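Local coordinates for esterase (Xanthomonas oryzae pv. oryzae, PDB 3H2G), which acts as an esterase that degrades rice cell walls and contributes to the virulence of the bacterium, at residues V121-L126 against A145-D150. Sequence-based numbering, arbitrary orientation.
Sequences VGSDYL and ASATID
Ser123 lays its side chain against one turn of helix 141-162, where it overlaps Ala147: CB sits 3.5 Å from Ala147 O, and OG lies 3.6 Å from the methyl CB of Ala147. That methyl reaches over to the backbone of the ST turn, 4.3 Å from Tyr125 CA. With OG anti to the backbone N (chi1 170°), the Ser123 hydroxyl swings beside its own carbonyl carbon and accepts from Tyr125 N at 2.9 Å, closing the turn; Tyr51 OH is a further hydrogen-bond partner. The one polar link between the segments runs through a water, which accepts from Ser123 N at 2.9 Å and donates to Thr148 OG1 at 2.8 Å, while that hydroxyl also bonds to Glu144 O one turn back in the helix. CB of Tyr125 points away from the helix, but the ring turns back until CE2 is 4.5 Å from Thr148 OG1; it also touches Gln177 of the probable nucleophile elbow, and its OH bonds to His86 O and Thr181 OG1. This is helix-on-sheet packing in the alpha/beta-hydrolase fold, consistent with the secretory lipase family. The small side chains of Ser123 and Ala147 let the backbones approach, Ser123 CA lying 5.4 Å from Thr148 CA. The chemistry implies a buried, close-packed seam: the serine hydroxyl, shared between the ST turn and Tyr51, offers Ala147 only its flank, and a single water bridges the Ser123 N-H to Thr148.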
ATOM      1  N   VAL A 121      -9.152   7.596   4.611  1.00  5.75           N
ATOM      2  CA  VAL A 121      -9.533   7.498   3.208  1.00  5.03           C
ATOM      3  C   VAL A 121      -8.521   6.642   2.464  1.00  4.74           C
ATOM      4  O   VAL A 121      -7.317   6.875   2.555  1.00  3.99           O
ATOM      5  CB  VAL A 121      -9.565   8.878   2.523  1.00  7.94           C
ATOM      6  CG1 VAL A 121     -10.034   8.719   1.078  1.00  7.45           C
ATOM      7  CG2 VAL A 121     -10.481   9.820   3.282  1.00  9.79           C
ATOM      8  N   GLY A 122      -9.013   5.655   1.724  1.00  5.32           N
ATOM      9  CA  GLY A 122      -8.120   4.797   0.970  1.00  5.64           C
ATOM     10  C   GLY A 122      -8.665   4.517  -0.417  1.00  5.47           C
ATOM     11  O   GLY A 122      -9.862   4.302  -0.587  1.00  5.92           O
ATOM     12  N   SER A 123      -7.793   4.553  -1.417  1.00  4.89           N
ATOM     13  CA  SER A 123      -8.202   4.264  -2.784  1.00  3.71           C
ATOM     14  C   SER A 123      -8.004   2.777  -3.008  1.00  5.32           C
ATOM     15  O   SER A 123      -7.092   2.189  -2.437  1.00  5.40           O
ATOM     16  CB  SER A 123      -7.331   5.030  -3.783  1.00  5.13           C
ATOM     17  OG  SER A 123      -7.563   4.573  -5.107  1.00  5.14           O
ATOM     18  N   ASP A 124      -8.856   2.162  -3.824  1.00  5.66           N
ATOM     19  CA  ASP A 124      -8.682   0.749  -4.118  1.00  5.86           C
ATOM     20  C   ASP A 124      -7.593   0.613  -5.183  1.00  6.12           C
ATOM     21  O   ASP A 124      -7.133  -0.489  -5.471  1.00  5.72           O
ATOM     22  CB  ASP A 124      -9.991   0.122  -4.605  1.00  5.93           C
ATOM     23  CG  ASP A 124     -10.977  -0.104  -3.474  1.00  5.94           C
ATOM     24  OD1 ASP A 124     -10.551  -0.618  -2.417  1.00  5.10           O
ATOM     25  OD2 ASP A 124     -12.171   0.222  -3.637  1.00  6.78           O
ATOM     26  N   TYR A 125      -7.182   1.755  -5.740  1.00  6.45           N
ATOM     27  CA  TYR A 125      -6.144   1.836  -6.777  1.00  5.15           C
ATOM     28  C   TYR A 125      -6.712   1.622  -8.177  1.00  6.18           C
ATOM     29  O   TYR A 125      -7.793   1.063  -8.340  1.00  5.86           O
ATOM     30  CB  TYR A 125      -5.041   0.788  -6.566  1.00  4.86           C
ATOM     31  CG  TYR A 125      -4.238   0.887  -5.287  1.00  5.15           C
ATOM     32  CD1 TYR A 125      -3.474  -0.197  -4.853  1.00  4.86           C
ATOM     33  CD2 TYR A 125      -4.217   2.057  -4.523  1.00  4.87           C
ATOM     34  CE1 TYR A 125      -2.712  -0.127  -3.696  1.00  5.90           C
ATOM     35  CE2 TYR A 125      -3.449   2.138  -3.354  1.00  5.65           C
ATOM     36  CZ  TYR A 125      -2.700   1.039  -2.951  1.00  5.40           C
ATOM     37  OH  TYR A 125      -1.931   1.095  -1.808  1.00  6.38           O
ATOM     38  N   LEU A 126      -5.966   2.061  -9.188  1.00  5.01           N
ATOM     39  CA  LEU A 126      -6.387   1.879 -10.572  1.00  5.84           C
ATOM     40  C   LEU A 126      -6.455   0.386 -10.885  1.00  6.11           C
ATOM     41  O   LEU A 126      -5.580  -0.376 -10.480  1.00  4.57           O
ATOM     42  CB  LEU A 126      -5.386   2.527 -11.535  1.00  6.53           C
ATOM     43  CG  LEU A 126      -5.336   4.046 -11.704  1.00  5.25           C
ATOM     44  CD1 LEU A 126      -4.272   4.394 -12.737  1.00  5.09           C
ATOM     45  CD2 LEU A 126      -6.689   4.565 -12.162  1.00  5.98           C
ATOM     46  N   ALA A 145       0.128   7.281  -6.277  1.00  4.96           N
ATOM     47  CA  ALA A 145      -0.017   8.609  -5.698  1.00  5.69           C
ATOM     48  C   ALA A 145      -1.238   9.341  -6.252  1.00  5.16           C
ATOM     49  O   ALA A 145      -2.026   9.906  -5.489  1.00  4.94           O
ATOM     50  CB  ALA A 145       1.248   9.433  -5.949  1.00  3.82           C
ATOM     51  N   SER A 146      -1.402   9.331  -7.574  1.00  4.92           N
ATOM     52  CA  SER A 146      -2.531  10.020  -8.190  1.00  4.60           C
ATOM     53  C   SER A 146      -3.865   9.453  -7.713  1.00  4.73           C
ATOM     54  O   SER A 146      -4.807  10.201  -7.451  1.00  4.84           O
ATOM     55  CB  SER A 146      -2.441   9.954  -9.721  1.00  4.36           C
ATOM     56  OG  SER A 146      -2.528   8.625 -10.209  1.00  5.90           O
ATOM     57  N   ALA A 147      -3.940   8.134  -7.591  1.00  3.87           N
ATOM     58  CA  ALA A 147      -5.167   7.489  -7.135  1.00  4.93           C
ATOM     59  C   ALA A 147      -5.465   7.865  -5.685  1.00  5.56           C
ATOM     60  O   ALA A 147      -6.613   8.113  -5.322  1.00  5.96           O
ATOM     61  CB  ALA A 147      -5.043   5.973  -7.270  1.00  5.13           C
ATOM     62  N   THR A 148      -4.425   7.903  -4.859  1.00  4.76           N
ATOM     63  CA  THR A 148      -4.587   8.248  -3.451  1.00  4.89           C
ATOM     64  C   THR A 148      -4.987   9.713  -3.285  1.00  5.28           C
ATOM     65  O   THR A 148      -5.911  10.041  -2.536  1.00  4.00           O
ATOM     66  CB  THR A 148      -3.289   7.981  -2.672  1.00  4.85           C
ATOM     67  OG1 THR A 148      -2.973   6.585  -2.754  1.00  4.86           O
ATOM     68  CG2 THR A 148      -3.455   8.359  -1.207  1.00  3.25           C
ATOM     69  N   ILE A 149      -4.285  10.592  -3.990  1.00  4.23           N
ATOM     70  CA  ILE A 149      -4.572  12.018  -3.927  1.00  4.92           C
ATOM     71  C   ILE A 149      -6.007  12.315  -4.364  1.00  5.01           C
ATOM     72  O   ILE A 149      -6.727  13.055  -3.697  1.00  3.24           O
ATOM     73  CB  ILE A 149      -3.578  12.801  -4.809  1.00  4.69           C
ATOM     74  CG1 ILE A 149      -2.205  12.815  -4.126  1.00  6.10           C
ATOM     75  CG2 ILE A 149      -4.088  14.211  -5.067  1.00  4.00           C
ATOM     76  CD1 ILE A 149      -1.058  13.253  -5.030  1.00  5.48           C
ATOM     77  N   ASP A 150      -6.428  11.720  -5.472  1.00  5.00           N
ATOM     78  CA  ASP A 150      -7.774  11.951  -5.979  1.00  5.00           C
ATOM     79  C   ASP A 150      -8.857  11.323  -5.104  1.00  5.28           C
ATOM     80  O   ASP A 150      -9.997  11.789  -5.089  1.00  4.64           O
ATOM     81  CB  ASP A 150      -7.855  11.469  -7.430  1.00  4.81           C
ATOM     82  CG  ASP A 150      -7.053  12.357  -8.370  1.00  8.04           C
ATOM     83  OD1 ASP A 150      -6.803  11.965  -9.530  1.00  5.77           O
ATOM     84  OD2 ASP A 150      -6.673  13.468  -7.939  1.00  9.13           O
TER
HETATM   85  O   HOH W   1      -4.897   5.093  -1.374  1.00  6.67           O